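Local coordinates for bifunctional protein FolD (Thermus thermophilus, PDB 6V6Y), which probably catalyses the NADP-dependent oxidation of 5,10-methylenetetrahydrofolate to the methenyl form and the hydrolysis of that product to 10-formyltetrahydrofolate, at residues A[222-227]-A[255-260]; A[141-146]-A[169-174]; A[149-154]-A[199-204]; A[226-229]-A[234-237]. All coordinates share one frame; numbering follows the deposited sequence.

How the interactions relate
All four interactions belong to the NAD(P)-binding domain: three pack in or on its parallel sheet, and the fourth is a hairpin that grows from the end of one of its strands. Interactions 2 and 3 come first along the chain and interlock, because their segments alternate; their centres lie about 10 Å apart, with helix 137-148 running directly into loop 149-154. Interaction 3 ends on strand 201-204, which pairs with strand 222-225 of interaction 1. Interactions 1 and 4, with centres about 9 Å apart, share V226 and G227, the turn where that strand gives way to the hairpin; both reach the bound NADP. Core helices and strands thus lead to a cofactor site built at the strand's C-terminal end.

Interaction 1: residues A[222-227]-A[255-260]; sequences IVVDVG and GGVGPM. With NAP (NADP nicotinamide-adenine-dinucleotide phosphate), chain B.
V257, where the chain comes into helix 257-276, pushes its CG2 methyl against the end of strand 222-225. This methyl lies 3.6 Å from V224 CG1, the two side chains meeting nearly at right angles, and 4.2 Å from V226 CG2. It also rests on the backbone, with V257 CG2 3.6 Å from D225 O. The compact, branched valines fill this buried corner with few rotatable bonds.

The polar bonds gather on D225, at the end of the strand. D225 OD1 accepts from G227 N at 3.1 Å, an Asx turn in which the donor comes from the anti side, 30° out of the carboxylate plane. The backbone N of D238 also donates to OD1, and that of V239 to OD2, so the buried carboxylate is met by three peptide N-H groups.

Cofactor contacts form the third group. The rotamer of V257 (chi1 169°) leaves CG2 for the strand and turns CG1 to the cofactor, 4.1 Å from NAP N7N; G258 CA is 4.0 Å from that same amide nitrogen. V226 O approaches NAP C2N at 3.2 Å. Valine methyls and one carbonyl oxygen thus border the nicotinamide, and the oxygen's partial negative charge would probably suit an electron-poor, oxidised ring.

Interaction 2: residues A[141-146]-A[169-174]; sequences GVVRLL and KPLAGL
V143 meets helix 168-177 through a single methyl: its CG2 lies 3.9 Å from L171 CD1 and equally 3.9 Å from L174 CB. The side chains of V143 and L171 slide past each other in opposite directions, whereas L174 offers the base of its side chain. Two leucines three residues apart, on one face of the helix, thus share the valine methyl. V142 adds a second touch, its CG1 standing 4.0 Å from L171 CD1 and at the same distance from L171 CD2, across the fork of the leucine at about a right angle.

L171 reaches this position because its CG is anti to the backbone N (chi1 -175°), which brings CD1 to both valines and CD2 to V142 although its CB does not set out toward them. The axes of segments 141-146 and 169-174 come within 10.2 Å, their directions 43° apart, a separation that leucine can bridge from one side while the shorter, branched valines keep the other side compact.

Farther out, P139 on the preceding turn of helix 137-148 packs on L171, L174 and P170, and F135 lies against L174. On other sides of the two helices, R144 forms a salt bridge with E18 of helix 8-24, and K169 NZ donates to W128 O of the second subunit. Beneath the two helices lies the parallel sheet: V142 and L146 rest on V224 of strand 222-225, and L171 on V203 of strand 201-204. Helix 168-177 is itself the crossover of the beta-alpha-beta unit joining strands 157-161 and 181-185, with helix 137-148 alongside it over the same sheet.

Interaction 3: residues A[149-154]-A[199-204]; sequences YGVDLR and AQVLVV
V151 and L153 meet V201 from a loop whose far side is held by a flat pair: the guanidinium group of R154 takes the carboxylate of D152 at its edge, the acid carbon in the guanidinium plane and the two planes modestly twisted. R154 NE donates to D152 OD1 at 2.6 Å with an almost straight N-H (172°), arriving on the syn side; OD1 lies only 2° out of the guanidinium plane. R154 NH2 and D152 OD2 complete the two-pronged salt bridge, though their modelled separation is doubtfully short. OD1 also accepts the backbone N of R154 at 3.3 Å, this time from above the carboxylate plane, closing an Asx turn. Aspartate suits the spot because one short acid can fix both the turn and the arginine.

This loop follows helix 137-148, which ends in a Schellman motif with G150 at the C-prime position; its positive phi is readily adopted by glycine. The chain then turns back toward the parallel sheet of the Rossmann-like domain and on to strand 157-161.

The packing itself is light. V151 CG1 meets V201 CG2 at 4.2 Å, the side chains set at a slant, and L153 CD2 approaches the same methyl at 4.4 Å. L153 starts off to one side, but its longer chain brings the end methyl in. L146 of the helix touches all three residues, while L175 of helix 168-177 also packs on L153.

Interaction 4: residues A[226-229]-A[234-237]; sequences VGVN and RLLG. With NAP (NADP nicotinamide-adenine-dinucleotide phosphate), chain B.
L236 O is gripped twice by N229. The backbone N of N229 donates to it at 2.7 Å, tilted slightly (17°) from the carbonyl plane, while N229 ND2 reaches the same oxygen at 2.8 Å from above that plane, 42° out of it. Both donors can come from one residue because the asparagine keeps CG beside its own backbone N (chi1 -54°), laying the amide next to its peptide N-H. ND2 also donates to D238 OD1, so two acceptors hold ND2 and limit the amide's rotation. In return, L236 N gives N229 O a bond of 2.8 Å, completing an antiparallel hydrogen-bonded pair.

Where the chains draw together, G227 and G237 have their CA atoms 4.5 Å apart; with no side chain on either glycine, the backbones can close in. Farther along, V228 CG1 touches L235 CD2 at 4.0 Å, a small apolar contact that suits a partly exposed edge.

V228 faces the cofactor too: its CG2 lies 3.7 Å from NAP N7N, and V228 O accepts a weak bond of 3.3 Å from the ribose hydroxyl NAP O2D. N229 OD1 comes within 4.0 Å of NAP O3D. The arrangement is a short beta hairpin, strands 229-231 and 234-236, whose first arm enters by way of the NADP site and sets backbone and valine against the nicotinamide riboside.

Interaction 1: residues A[222-227]-A[255-260]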
# COMPACT_ATOMS: atom_id res chain seq x y z
N ILE A 222 4.49 13.81 19.36
CA ILE A 222 4.99 12.48 19.71
C ILE A 222 5.95 12.06 18.61
O ILE A 222 5.55 11.93 17.45
CB ILE A 222 3.83 11.48 19.84
CG1 ILE A 222 2.71 12.04 20.72
CG2 ILE A 222 4.34 10.11 20.32
CD1 ILE A 222 2.87 11.79 22.17
N VAL A 223 7.22 11.84 18.96
CA VAL A 223 8.27 11.57 17.98
C VAL A 223 8.76 10.13 18.17
O VAL A 223 9.21 9.76 19.26
CB VAL A 223 9.42 12.58 18.11
CG1 VAL A 223 10.53 12.24 17.12
CG2 VAL A 223 8.90 14.00 17.88
N VAL A 224 8.68 9.34 17.09
CA VAL A 224 9.10 7.94 17.06
C VAL A 224 10.31 7.83 16.14
O VAL A 224 10.22 8.16 14.95
CB VAL A 224 7.96 7.03 16.60
CG1 VAL A 224 8.42 5.59 16.50
CG2 VAL A 224 6.77 7.16 17.56
N ASP A 225 11.44 7.37 16.67
CA ASP A 225 12.72 7.39 15.97
C ASP A 225 13.12 5.96 15.61
O ASP A 225 13.61 5.21 16.46
CB ASP A 225 13.77 8.05 16.86
CG ASP A 225 15.09 8.30 16.14
OD1 ASP A 225 15.29 7.81 15.00
OD2 ASP A 225 15.95 8.99 16.73
N VAL A 226 12.96 5.60 14.34
CA VAL A 226 13.27 4.25 13.88
C VAL A 226 14.73 4.09 13.49
O VAL A 226 15.20 2.95 13.33
CB VAL A 226 12.34 3.88 12.70
CG1 VAL A 226 12.47 2.41 12.31
CG2 VAL A 226 10.87 4.20 13.04
N GLY A 227 15.48 5.18 13.36
CA GLY A 227 16.84 5.07 12.87
C GLY A 227 17.74 4.31 13.83
O GLY A 227 17.58 4.36 15.05
N GLY A 255 16.69 1.11 22.57
CA GLY A 255 15.63 0.88 23.54
C GLY A 255 14.27 1.48 23.23
O GLY A 255 13.37 1.42 24.08
N GLY A 256 14.09 2.06 22.04
CA GLY A 256 12.77 2.55 21.70
C GLY A 256 12.07 1.59 20.75
O GLY A 256 11.45 0.61 21.17
N VAL A 257 12.21 1.85 19.44
CA VAL A 257 11.56 1.02 18.44
C VAL A 257 12.15 -0.38 18.41
O VAL A 257 11.42 -1.37 18.28
CB VAL A 257 11.66 1.70 17.06
CG1 VAL A 257 11.23 0.73 15.96
CG2 VAL A 257 10.86 3.00 17.06
N GLY A 258 13.47 -0.49 18.53
CA GLY A 258 14.17 -1.74 18.37
C GLY A 258 13.58 -2.90 19.15
O GLY A 258 13.34 -3.98 18.60
N PRO A 259 13.35 -2.72 20.46
CA PRO A 259 12.70 -3.79 21.22
C PRO A 259 11.33 -4.15 20.68
O PRO A 259 10.94 -5.33 20.73
CB PRO A 259 12.61 -3.22 22.65
CG PRO A 259 13.74 -2.26 22.73
CD PRO A 259 13.92 -1.68 21.34
N MET A 260 10.57 -3.18 20.17
CA MET A 260 9.25 -3.51 19.65
C MET A 260 9.34 -4.30 18.35
O MET A 260 8.50 -5.17 18.10
CB MET A 260 8.43 -2.23 19.45
CG MET A 260 8.10 -1.54 20.74
SD MET A 260 7.19 -2.58 21.87
CE MET A 260 5.74 -2.93 20.91
PA NAP B . 15.80 2.84 3.36
O1A NAP B . 17.20 2.36 3.49
O2A NAP B . 15.11 2.17 2.24
O5B NAP B . 15.79 4.44 3.18
C5B NAP B . 15.04 5.22 4.08
C4B NAP B . 14.27 6.31 3.35
O4B NAP B . 14.52 7.57 3.95
C3B NAP B . 14.64 6.43 1.88
O3B NAP B . 13.65 5.80 1.10
C2B NAP B . 14.73 7.92 1.60
O2B NAP B . 13.72 8.38 0.73
C1B NAP B . 14.57 8.58 2.96
N9A NAP B . 15.68 9.52 3.22
C8A NAP B . 17.00 9.20 3.35
N7A NAP B . 17.70 10.33 3.57
C5A NAP B . 16.85 11.37 3.60
C6A NAP B . 17.03 12.74 3.80
N6A NAP B . 18.25 13.22 4.01
N1A NAP B . 15.95 13.59 3.77
C2A NAP B . 14.68 13.08 3.55
N3A NAP B . 14.50 11.72 3.36
C4A NAP B . 15.57 10.88 3.38
O3 NAP B . 15.01 2.62 4.75
PN NAP B . 15.14 1.50 5.90
O1N NAP B . 15.51 0.22 5.26
O2N NAP B . 13.95 1.59 6.76
O5D NAP B . 16.41 2.04 6.73
C5D NAP B . 16.35 3.29 7.38
C4D NAP B . 16.95 3.20 8.77
O4D NAP B . 16.07 2.53 9.66
C3D NAP B . 18.25 2.41 8.75
O3D NAP B . 19.29 3.18 9.29
C2D NAP B . 18.00 1.20 9.62
O2D NAP B . 19.10 0.97 10.47
C1D NAP B . 16.78 1.59 10.44
N1N NAP B . 15.95 0.40 10.73
C2N NAP B . 15.72 0.06 12.03
C3N NAP B . 14.95 -1.05 12.34
C7N NAP B . 14.61 -1.34 13.77
O7N NAP B . 13.93 -2.53 14.08
N7N NAP B . 14.97 -0.47 14.71
C4N NAP B . 14.41 -1.82 11.32
C5N NAP B . 14.65 -1.46 10.00
C6N NAP B . 15.43 -0.35 9.71
P2B NAP B . 13.77 8.07 -0.86
O1X NAP B . 13.29 6.66 -1.11
O2X NAP B . 12.85 9.04 -1.56
O3X NAP B . 15.18 8.23 -1.37

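Interaction 2: residues A[141-146]-A[169-174]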
# COMPACT_ATOMS: atom_id res chain seq x y z
N GLY A 141 5.32 -2.72 15.35
CA GLY A 141 5.87 -2.33 16.63
C GLY A 141 5.66 -0.85 16.90
O GLY A 141 5.43 -0.45 18.04
N VAL A 142 5.73 -0.03 15.85
CA VAL A 142 5.50 1.40 16.02
C VAL A 142 4.05 1.67 16.39
O VAL A 142 3.76 2.40 17.34
CB VAL A 142 5.93 2.14 14.75
CG1 VAL A 142 5.39 3.54 14.73
CG2 VAL A 142 7.47 2.09 14.64
N VAL A 143 3.11 1.06 15.66
CA VAL A 143 1.70 1.23 15.99
C VAL A 143 1.42 0.76 17.42
O VAL A 143 0.84 1.49 18.24
CB VAL A 143 0.80 0.50 14.97
CG1 VAL A 143 -0.65 0.57 15.39
CG2 VAL A 143 0.95 1.12 13.57
N ARG A 144 1.86 -0.46 17.75
CA ARG A 144 1.61 -1.00 19.09
C ARG A 144 2.23 -0.12 20.17
O ARG A 144 1.60 0.15 21.20
CB ARG A 144 2.14 -2.43 19.20
CG ARG A 144 2.16 -2.97 20.62
CD ARG A 144 0.96 -3.84 20.92
NE ARG A 144 0.87 -4.16 22.34
CZ ARG A 144 0.39 -5.29 22.83
NH1 ARG A 144 -0.06 -6.24 22.00
NH2 ARG A 144 0.35 -5.49 24.15
N LEU A 145 3.45 0.36 19.93
CA LEU A 145 4.09 1.24 20.91
C LEU A 145 3.25 2.48 21.17
O LEU A 145 3.03 2.86 22.33
CB LEU A 145 5.50 1.62 20.45
CG LEU A 145 6.32 2.50 21.40
CD1 LEU A 145 7.78 2.13 21.32
CD2 LEU A 145 6.13 3.99 21.08
N LEU A 146 2.76 3.13 20.10
CA LEU A 146 1.96 4.34 20.28
C LEU A 146 0.67 4.04 21.04
O LEU A 146 0.27 4.80 21.94
CB LEU A 146 1.64 4.99 18.94
CG LEU A 146 2.82 5.57 18.16
CD1 LEU A 146 2.51 5.69 16.64
CD2 LEU A 146 3.24 6.91 18.72
N LYS A 169 6.27 2.44 4.15
CA LYS A 169 5.04 2.12 3.44
C LYS A 169 4.11 1.18 4.22
O LYS A 169 2.92 1.51 4.35
CB LYS A 169 5.37 1.58 2.04
CG LYS A 169 5.97 2.65 1.15
CD LYS A 169 6.01 2.20 -0.31
CE LYS A 169 7.13 1.21 -0.53
NZ LYS A 169 7.50 1.14 -1.98
N PRO A 170 4.55 0.04 4.75
CA PRO A 170 3.61 -0.70 5.61
C PRO A 170 3.18 0.13 6.83
O PRO A 170 2.01 0.05 7.25
CB PRO A 170 4.38 -1.97 5.99
CG PRO A 170 5.81 -1.71 5.64
CD PRO A 170 5.83 -0.67 4.57
N LEU A 171 4.06 0.98 7.37
CA LEU A 171 3.63 1.86 8.46
C LEU A 171 2.47 2.74 8.03
O LEU A 171 1.44 2.83 8.72
CB LEU A 171 4.78 2.73 8.96
CG LEU A 171 4.35 3.56 10.18
CD1 LEU A 171 3.65 2.69 11.25
CD2 LEU A 171 5.52 4.29 10.79
N ALA A 172 2.61 3.41 6.87
CA ALA A 172 1.52 4.25 6.39
C ALA A 172 0.23 3.46 6.26
O ALA A 172 -0.84 3.93 6.69
CB ALA A 172 1.90 4.89 5.05
N GLY A 173 0.31 2.24 5.72
CA GLY A 173 -0.89 1.41 5.61
C GLY A 173 -1.50 1.07 6.96
O GLY A 173 -2.72 1.09 7.12
N LEU A 174 -0.66 0.72 7.94
CA LEU A 174 -1.20 0.38 9.26
C LEU A 174 -1.79 1.60 9.95
O LEU A 174 -2.84 1.50 10.61
CB LEU A 174 -0.11 -0.26 10.13
CG LEU A 174 0.37 -1.62 9.63
CD1 LEU A 174 1.42 -2.20 10.59
CD2 LEU A 174 -0.80 -2.60 9.44

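Interaction 3: residues A[149-154]-A[199-204]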
# COMPACT_ATOMS: atom_id res chain seq x y z
N TYR A 149 1.26 3.53 24.81
CA TYR A 149 1.42 4.74 25.59
C TYR A 149 0.23 5.69 25.50
O TYR A 149 0.37 6.88 25.82
CB TYR A 149 2.72 5.45 25.18
CG TYR A 149 3.92 4.78 25.79
CD1 TYR A 149 4.16 4.85 27.17
CD2 TYR A 149 4.80 4.03 25.01
CE1 TYR A 149 5.26 4.21 27.76
CE2 TYR A 149 5.91 3.39 25.58
CZ TYR A 149 6.14 3.49 26.96
OH TYR A 149 7.22 2.86 27.54
N GLY A 150 -0.94 5.20 25.08
CA GLY A 150 -2.15 5.99 25.15
C GLY A 150 -2.40 6.97 24.01
O GLY A 150 -3.28 7.83 24.15
N VAL A 151 -1.68 6.88 22.89
CA VAL A 151 -1.97 7.77 21.76
C VAL A 151 -3.22 7.26 21.05
O VAL A 151 -3.29 6.09 20.66
CB VAL A 151 -0.79 7.86 20.79
CG1 VAL A 151 -1.02 8.98 19.77
CG2 VAL A 151 0.51 8.09 21.55
N ASP A 152 -4.22 8.12 20.92
CA ASP A 152 -5.43 7.84 20.13
C ASP A 152 -5.15 8.35 18.71
O ASP A 152 -5.14 9.56 18.47
CB ASP A 152 -6.64 8.52 20.75
CG ASP A 152 -7.93 8.30 19.96
OD1 ASP A 152 -7.91 7.61 18.92
OD2 ASP A 152 -8.97 8.84 20.38
N LEU A 153 -4.91 7.42 17.78
CA LEU A 153 -4.43 7.79 16.46
C LEU A 153 -5.53 8.28 15.52
O LEU A 153 -5.21 8.88 14.48
CB LEU A 153 -3.70 6.60 15.82
CG LEU A 153 -2.39 6.18 16.50
CD1 LEU A 153 -1.93 4.80 16.02
CD2 LEU A 153 -1.33 7.23 16.29
N ARG A 154 -6.80 8.03 15.87
CA ARG A 154 -7.94 8.47 15.07
C ARG A 154 -7.94 9.98 14.92
O ARG A 154 -7.99 10.71 15.91
CB ARG A 154 -9.25 8.01 15.72
CG ARG A 154 -9.37 6.48 15.83
CD ARG A 154 -10.40 6.03 16.87
NE ARG A 154 -10.23 6.74 18.14
CZ ARG A 154 -11.22 7.05 18.97
NH1 ARG A 154 -12.47 6.71 18.68
NH2 ARG A 154 -10.97 7.72 20.09
N ALA A 199 3.25 17.57 12.00
CA ALA A 199 2.93 16.27 12.59
C ALA A 199 2.65 16.40 14.09
O ALA A 199 3.48 16.93 14.84
CB ALA A 199 4.07 15.28 12.35
N GLN A 200 1.48 15.92 14.52
CA GLN A 200 1.26 15.59 15.92
C GLN A 200 1.98 14.30 16.30
O GLN A 200 2.45 14.16 17.44
CB GLN A 200 -0.23 15.44 16.20
CG GLN A 200 -1.09 16.64 15.83
CD GLN A 200 -2.57 16.30 15.87
OE1 GLN A 200 -3.06 15.51 15.05
NE2 GLN A 200 -3.29 16.86 16.85
N VAL A 201 2.07 13.34 15.38
CA VAL A 201 2.92 12.15 15.55
C VAL A 201 3.89 12.15 14.38
O VAL A 201 3.47 12.18 13.22
CB VAL A 201 2.10 10.85 15.61
CG1 VAL A 201 3.01 9.62 15.80
CG2 VAL A 201 1.04 10.92 16.71
N LEU A 202 5.19 12.13 14.69
CA LEU A 202 6.25 12.14 13.69
C LEU A 202 7.06 10.85 13.82
O LEU A 202 7.61 10.57 14.89
CB LEU A 202 7.13 13.37 13.86
CG LEU A 202 8.31 13.50 12.89
CD1 LEU A 202 7.83 13.75 11.46
CD2 LEU A 202 9.22 14.61 13.35
N VAL A 203 7.11 10.07 12.75
CA VAL A 203 7.87 8.83 12.71
C VAL A 203 8.98 8.99 11.68
O VAL A 203 8.70 9.30 10.52
CB VAL A 203 6.99 7.62 12.35
CG1 VAL A 203 7.77 6.31 12.55
CG2 VAL A 203 5.69 7.65 13.15
N VAL A 204 10.23 8.75 12.09
CA VAL A 204 11.38 9.00 11.23
C VAL A 204 12.13 7.69 11.01
O VAL A 204 12.62 7.08 11.97
CB VAL A 204 12.31 10.07 11.82
CG1 VAL A 204 13.44 10.39 10.86
CG2 VAL A 204 11.51 11.35 12.18

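Interaction 4: residues A[226-229]-A[234-237]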
# COMPACT_ATOMS: atom_id res chain seq x y z
N VAL A 226 12.96 5.60 14.34
CA VAL A 226 13.27 4.25 13.88
C VAL A 226 14.73 4.09 13.49
O VAL A 226 15.20 2.95 13.33
CB VAL A 226 12.34 3.88 12.70
CG1 VAL A 226 12.47 2.41 12.31
CG2 VAL A 226 10.87 4.20 13.04
N GLY A 227 15.48 5.18 13.36
CA GLY A 227 16.84 5.07 12.87
C GLY A 227 17.74 4.31 13.83
O GLY A 227 17.58 4.36 15.05
N VAL A 228 18.69 3.58 13.26
CA VAL A 228 19.72 2.92 14.06
C VAL A 228 21.04 3.15 13.35
O VAL A 228 21.40 2.41 12.43
CB VAL A 228 19.41 1.41 14.24
CG1 VAL A 228 20.64 0.67 14.77
CG2 VAL A 228 18.21 1.20 15.16
N ASN A 229 21.76 4.19 13.73
CA ASN A 229 22.97 4.61 13.02
C ASN A 229 24.19 4.32 13.89
O ASN A 229 24.41 4.98 14.91
CB ASN A 229 22.89 6.08 12.63
CG ASN A 229 21.63 6.42 11.84
OD1 ASN A 229 21.55 6.16 10.65
ND2 ASN A 229 20.64 6.98 12.52
N ARG A 234 28.68 4.02 19.12
CA ARG A 234 27.36 4.27 19.69
C ARG A 234 26.26 3.93 18.68
O ARG A 234 26.51 3.60 17.51
CB ARG A 234 27.23 5.73 20.12
CG ARG A 234 28.18 6.15 21.21
CD ARG A 234 27.56 7.24 22.07
NE ARG A 234 27.38 6.80 23.45
CZ ARG A 234 26.36 7.14 24.23
NH1 ARG A 234 25.40 7.94 23.76
NH2 ARG A 234 26.29 6.69 25.48
N LEU A 235 25.03 3.99 19.16
CA LEU A 235 23.85 3.86 18.33
C LEU A 235 23.13 5.20 18.36
O LEU A 235 22.74 5.67 19.44
CB LEU A 235 22.95 2.73 18.80
CG LEU A 235 23.50 1.36 18.39
CD1 LEU A 235 22.52 0.25 18.66
CD2 LEU A 235 23.89 1.42 16.93
N LEU A 236 22.98 5.82 17.19
CA LEU A 236 22.35 7.12 17.06
C LEU A 236 21.06 6.98 16.28
O LEU A 236 21.03 6.32 15.23
CB LEU A 236 23.28 8.11 16.35
CG LEU A 236 24.06 9.07 17.24
CD1 LEU A 236 24.82 8.31 18.34
CD2 LEU A 236 25.00 9.89 16.38
N GLY A 237 19.99 7.59 16.79
CA GLY A 237 18.75 7.67 16.05
C GLY A 237 18.86 8.66 14.89
O GLY A 237 19.88 9.31 14.66
PA NAP B . 15.80 2.84 3.36
O1A NAP B . 17.20 2.36 3.49
O2A NAP B . 15.11 2.17 2.24
O5B NAP B . 15.79 4.44 3.18
C5B NAP B . 15.04 5.22 4.08
C4B NAP B . 14.27 6.31 3.35
O4B NAP B . 14.52 7.57 3.95
C3B NAP B . 14.64 6.43 1.88
O3B NAP B . 13.65 5.80 1.10
C2B NAP B . 14.73 7.92 1.60
O2B NAP B . 13.72 8.38 0.73
C1B NAP B . 14.57 8.58 2.96
N9A NAP B . 15.68 9.52 3.22
C8A NAP B . 17.00 9.20 3.35
N7A NAP B . 17.70 10.33 3.57
C5A NAP B . 16.85 11.37 3.60
C6A NAP B . 17.03 12.74 3.80
N6A NAP B . 18.25 13.22 4.01
N1A NAP B . 15.95 13.59 3.77
C2A NAP B . 14.68 13.08 3.55
N3A NAP B . 14.50 11.72 3.36
C4A NAP B . 15.57 10.88 3.38
O3 NAP B . 15.01 2.62 4.75
PN NAP B . 15.14 1.50 5.90
O1N NAP B . 15.51 0.22 5.26
O2N NAP B . 13.95 1.59 6.76
O5D NAP B . 16.41 2.04 6.73
C5D NAP B . 16.35 3.29 7.38
C4D NAP B . 16.95 3.20 8.77
O4D NAP B . 16.07 2.53 9.66
C3D NAP B . 18.25 2.41 8.75
O3D NAP B . 19.29 3.18 9.29
C2D NAP B . 18.00 1.20 9.62
O2D NAP B . 19.10 0.97 10.47
C1D NAP B . 16.78 1.59 10.44
N1N NAP B . 15.95 0.40 10.73
C2N NAP B . 15.72 0.06 12.03
C3N NAP B . 14.95 -1.05 12.34
C7N NAP B . 14.61 -1.34 13.77
O7N NAP B . 13.93 -2.53 14.08
N7N NAP B . 14.97 -0.47 14.71
C4N NAP B . 14.41 -1.82 11.32
C5N NAP B . 14.65 -1.46 10.00
C6N NAP B . 15.43 -0.35 9.71
P2B NAP B . 13.77 8.07 -0.86
O1X NAP B . 13.29 6.66 -1.11
O2X NAP B . 12.85 9.04 -1.56
O3X NAP B . 15.18 8.23 -1.37